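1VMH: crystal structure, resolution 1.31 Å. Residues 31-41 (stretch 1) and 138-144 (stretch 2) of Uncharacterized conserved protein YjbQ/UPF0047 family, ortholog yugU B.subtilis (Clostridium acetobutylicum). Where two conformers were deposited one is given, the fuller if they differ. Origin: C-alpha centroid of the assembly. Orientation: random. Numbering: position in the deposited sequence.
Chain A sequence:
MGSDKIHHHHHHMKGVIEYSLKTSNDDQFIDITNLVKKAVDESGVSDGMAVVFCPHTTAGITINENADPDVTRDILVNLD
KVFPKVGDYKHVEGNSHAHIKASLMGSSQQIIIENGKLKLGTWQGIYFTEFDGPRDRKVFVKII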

# COMPACT_ATOMS: atom_id res chain seq x y z
N ASP A 31 3.70 3.07 -17.54
CA ASP A 31 4.55 1.93 -17.21
C ASP A 31 5.99 2.39 -17.09
O ASP A 31 6.62 2.74 -18.09
CB ASP A 31 4.44 0.87 -18.31
CG ASP A 31 5.17 -0.41 -17.95
OD1 ASP A 31 6.10 -0.39 -17.14
OD2 ASP A 31 4.85 -1.45 -18.57
N ILE A 32 6.50 2.42 -15.86
CA ILE A 32 7.84 2.88 -15.56
C ILE A 32 8.79 1.75 -15.24
O ILE A 32 9.91 1.97 -14.74
CB ILE A 32 7.84 3.93 -14.43
CG1 ILE A 32 7.18 3.41 -13.14
CG2 ILE A 32 7.10 5.17 -14.93
CD1 ILE A 32 7.40 4.30 -11.92
N THR A 33 8.42 0.52 -15.58
CA THR A 33 9.25 -0.65 -15.27
C THR A 33 10.67 -0.49 -15.81
O THR A 33 11.64 -0.76 -15.09
CB THR A 33 8.63 -1.95 -15.83
OG1 THR A 33 7.25 -2.05 -15.45
CG2 THR A 33 9.36 -3.15 -15.34
N ASN A 34 10.83 -0.01 -17.05
CA ASN A 34 12.18 0.10 -17.61
C ASN A 34 13.01 1.20 -16.95
O ASN A 34 14.23 1.08 -16.90
CB ASN A 34 12.17 0.31 -19.12
CG ASN A 34 13.55 0.13 -19.72
OD1 ASN A 34 14.15 -0.96 -19.60
ND2 ASN A 34 14.11 1.21 -20.31
N LEU A 35 12.37 2.24 -16.44
CA LEU A 35 13.06 3.28 -15.68
C LEU A 35 13.61 2.67 -14.42
O LEU A 35 14.73 2.97 -13.99
CB LEU A 35 12.15 4.47 -15.37
CG LEU A 35 11.48 5.15 -16.57
CD1 LEU A 35 10.60 6.30 -16.07
CD2 LEU A 35 12.44 5.62 -17.62
N VAL A 36 12.84 1.77 -13.80
CA VAL A 36 13.33 1.07 -12.61
C VAL A 36 14.45 0.08 -12.98
O VAL A 36 15.49 0.03 -12.30
CB VAL A 36 12.16 0.42 -11.85
CG1 VAL A 36 12.58 -0.24 -10.55
CG2 VAL A 36 11.10 1.49 -11.59
N LYS A 37 14.30 -0.65 -14.08
CA LYS A 37 15.38 -1.57 -14.49
C LYS A 37 16.66 -0.81 -14.74
O LYS A 37 17.75 -1.27 -14.40
CB LYS A 37 14.96 -2.32 -15.75
CG LYS A 37 16.06 -3.14 -16.37
CD LYS A 37 15.57 -3.83 -17.60
CE LYS A 37 16.59 -4.82 -18.14
NZ LYS A 37 17.68 -4.09 -18.77
N LYS A 38 16.56 0.35 -15.39
CA LYS A 38 17.78 1.15 -15.66
C LYS A 38 18.47 1.55 -14.36
O LYS A 38 19.70 1.50 -14.29
CB LYS A 38 17.47 2.39 -16.50
CG LYS A 38 17.23 2.05 -17.96
CD LYS A 38 16.70 3.24 -18.73
CE LYS A 38 17.73 4.33 -18.82
NZ LYS A 38 17.35 5.44 -19.78
N ALA A 39 17.71 1.94 -13.34
CA ALA A 39 18.30 2.27 -12.06
C ALA A 39 19.00 1.06 -11.42
O ALA A 39 20.10 1.18 -10.92
CB ALA A 39 17.26 2.80 -11.14
N VAL A 40 18.39 -0.12 -11.51
CA VAL A 40 19.03 -1.35 -11.04
C VAL A 40 20.35 -1.58 -11.78
O VAL A 40 21.43 -1.80 -11.18
CB VAL A 40 18.09 -2.57 -11.23
CG1 VAL A 40 18.82 -3.89 -10.89
CG2 VAL A 40 16.82 -2.43 -10.35
N ASP A 41 20.28 -1.52 -13.10
CA ASP A 41 21.47 -1.74 -13.92
C ASP A 41 22.59 -0.73 -13.58
O ASP A 41 23.75 -1.09 -13.41
CB ASP A 41 21.11 -1.70 -15.42
CG ASP A 41 20.19 -2.85 -15.86
OD1 ASP A 41 20.08 -3.86 -15.12
OD2 ASP A 41 19.57 -2.78 -16.94
N LYS A 138 7.54 13.91 -11.26
CA LYS A 138 8.77 13.22 -10.93
C LYS A 138 8.42 11.90 -10.26
O LYS A 138 7.37 11.76 -9.62
CB LYS A 138 9.58 14.06 -9.96
CG LYS A 138 10.08 15.37 -10.54
CD LYS A 138 10.60 16.27 -9.45
N VAL A 139 9.32 10.95 -10.41
CA VAL A 139 9.33 9.73 -9.63
C VAL A 139 10.75 9.45 -9.18
O VAL A 139 11.73 9.73 -9.91
CB VAL A 139 8.73 8.56 -10.43
CG1 VAL A 139 9.53 8.23 -11.68
CG2 VAL A 139 8.54 7.31 -9.54
N PHE A 140 10.87 8.95 -7.95
CA PHE A 140 12.18 8.67 -7.37
C PHE A 140 12.39 7.17 -7.34
O PHE A 140 11.50 6.45 -6.93
CB PHE A 140 12.28 9.15 -5.90
CG PHE A 140 11.93 10.61 -5.66
CD1 PHE A 140 12.17 11.60 -6.60
CD2 PHE A 140 11.42 11.01 -4.44
CE1 PHE A 140 11.85 12.93 -6.35
CE2 PHE A 140 11.11 12.32 -4.18
CZ PHE A 140 11.34 13.27 -5.13
N VAL A 141 13.58 6.70 -7.70
CA VAL A 141 13.94 5.29 -7.62
C VAL A 141 15.21 5.17 -6.78
O VAL A 141 16.22 5.79 -7.11
CB VAL A 141 14.12 4.68 -9.02
CG1 VAL A 141 14.50 3.21 -8.89
CG2 VAL A 141 12.84 4.89 -9.88
N LYS A 142 15.13 4.41 -5.69
CA LYS A 142 16.27 4.15 -4.83
C LYS A 142 16.57 2.66 -4.84
O LYS A 142 15.66 1.87 -4.65
CB LYS A 142 16.03 4.62 -3.41
CG LYS A 142 17.27 4.47 -2.56
CD LYS A 142 17.13 5.27 -1.28
CE LYS A 142 18.33 5.00 -0.37
NZ LYS A 142 19.51 5.67 -0.86
N ILE A 143 17.83 2.29 -5.09
CA ILE A 143 18.24 0.90 -5.08
C ILE A 143 19.04 0.68 -3.84
O ILE A 143 19.97 1.44 -3.57
CB ILE A 143 19.13 0.56 -6.30
CG1 ILE A 143 18.45 0.96 -7.62
CG2 ILE A 143 19.48 -0.93 -6.30
CD1 ILE A 143 17.06 0.38 -7.84
N ILE A 144 18.68 -0.33 -3.07
CA ILE A 144 19.38 -0.66 -1.83
C ILE A 144 19.90 -2.09 -1.92
O ILE A 144 19.10 -3.00 -2.08
CB ILE A 144 18.45 -0.49 -0.63
CG1 ILE A 144 17.79 0.90 -0.65
CG2 ILE A 144 19.23 -0.65 0.68
CD1 ILE A 144 16.35 0.89 -0.24
OXT ILE A 144 21.10 -2.39 -1.88

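The side chains that meet across the contact are all aliphatic; I32, just before the helix, joins those on helix 33-41 in facing strand 138-143. No hydrogen bond crosses it, and the 310 Å² it buries is shared among a few branched residues and one alanine. The two axes approach to 8.5 Å and run in roughly the same direction, 36° apart, so the helix and strand do not keep a constant spacing. The CA atoms of I32 and V139 lie 9.2 Å apart, those of V36 and V141 6.6 Å, and those of V40 and I143 6.4 Å.

V141 covers the most surface on either stretch. Its CA-to-CB bond points toward the helix, and its chi1 is t. V141 CG1 packs against A39 CB at 3.6 Å and also lies 4.3 Å from V36 CG1, while V141 CG2 is 4.2 Å from V36 CG2. The methyl of A39 also points toward the strand. This single methyl reaches V141 directly, the shortest of the side-chain contacts here.

I143, next in buried area, works where the CA atoms are closest. Both of its chi angles are m, and its CD1 touches both A39 and V40: 4.1 Å from CB of A39 and 3.8 Å from CG2 of V40. Its CG1 also lies 3.7 Å from the backbone O of A39, a packing contact, not a hydrogen bond. A39 thus touches both of the strand's main contributors, whereas V36 and V40, whose CA-to-CB bonds point sideways, still contact the strand through their methyls.

At the wider end, I32, at the N-cap position, points toward the strand. With chi2 at t, its CD1 comes 4.0 Å from CG2 of V139, although the CA atoms of I32 and V139 are 9.2 Å apart.

The alternation of the strand supplies the other rule. V139, V141 and I143 point toward the helix, while K142 points away and F140 makes no contact with it. The polar residues of stretch 1 make no contact with the strand; some of them pair with each other. D31 OD1 accepts hydrogen bonds from T33 N at 2.9 Å and T33 OG1 at 2.6 Å, linking D31 to the first helical residue. One turn apart, K37 NZ and D41 OD2 form a salt bridge at 2.9 Å, with both CA-to-CB bonds pointing away from the strand.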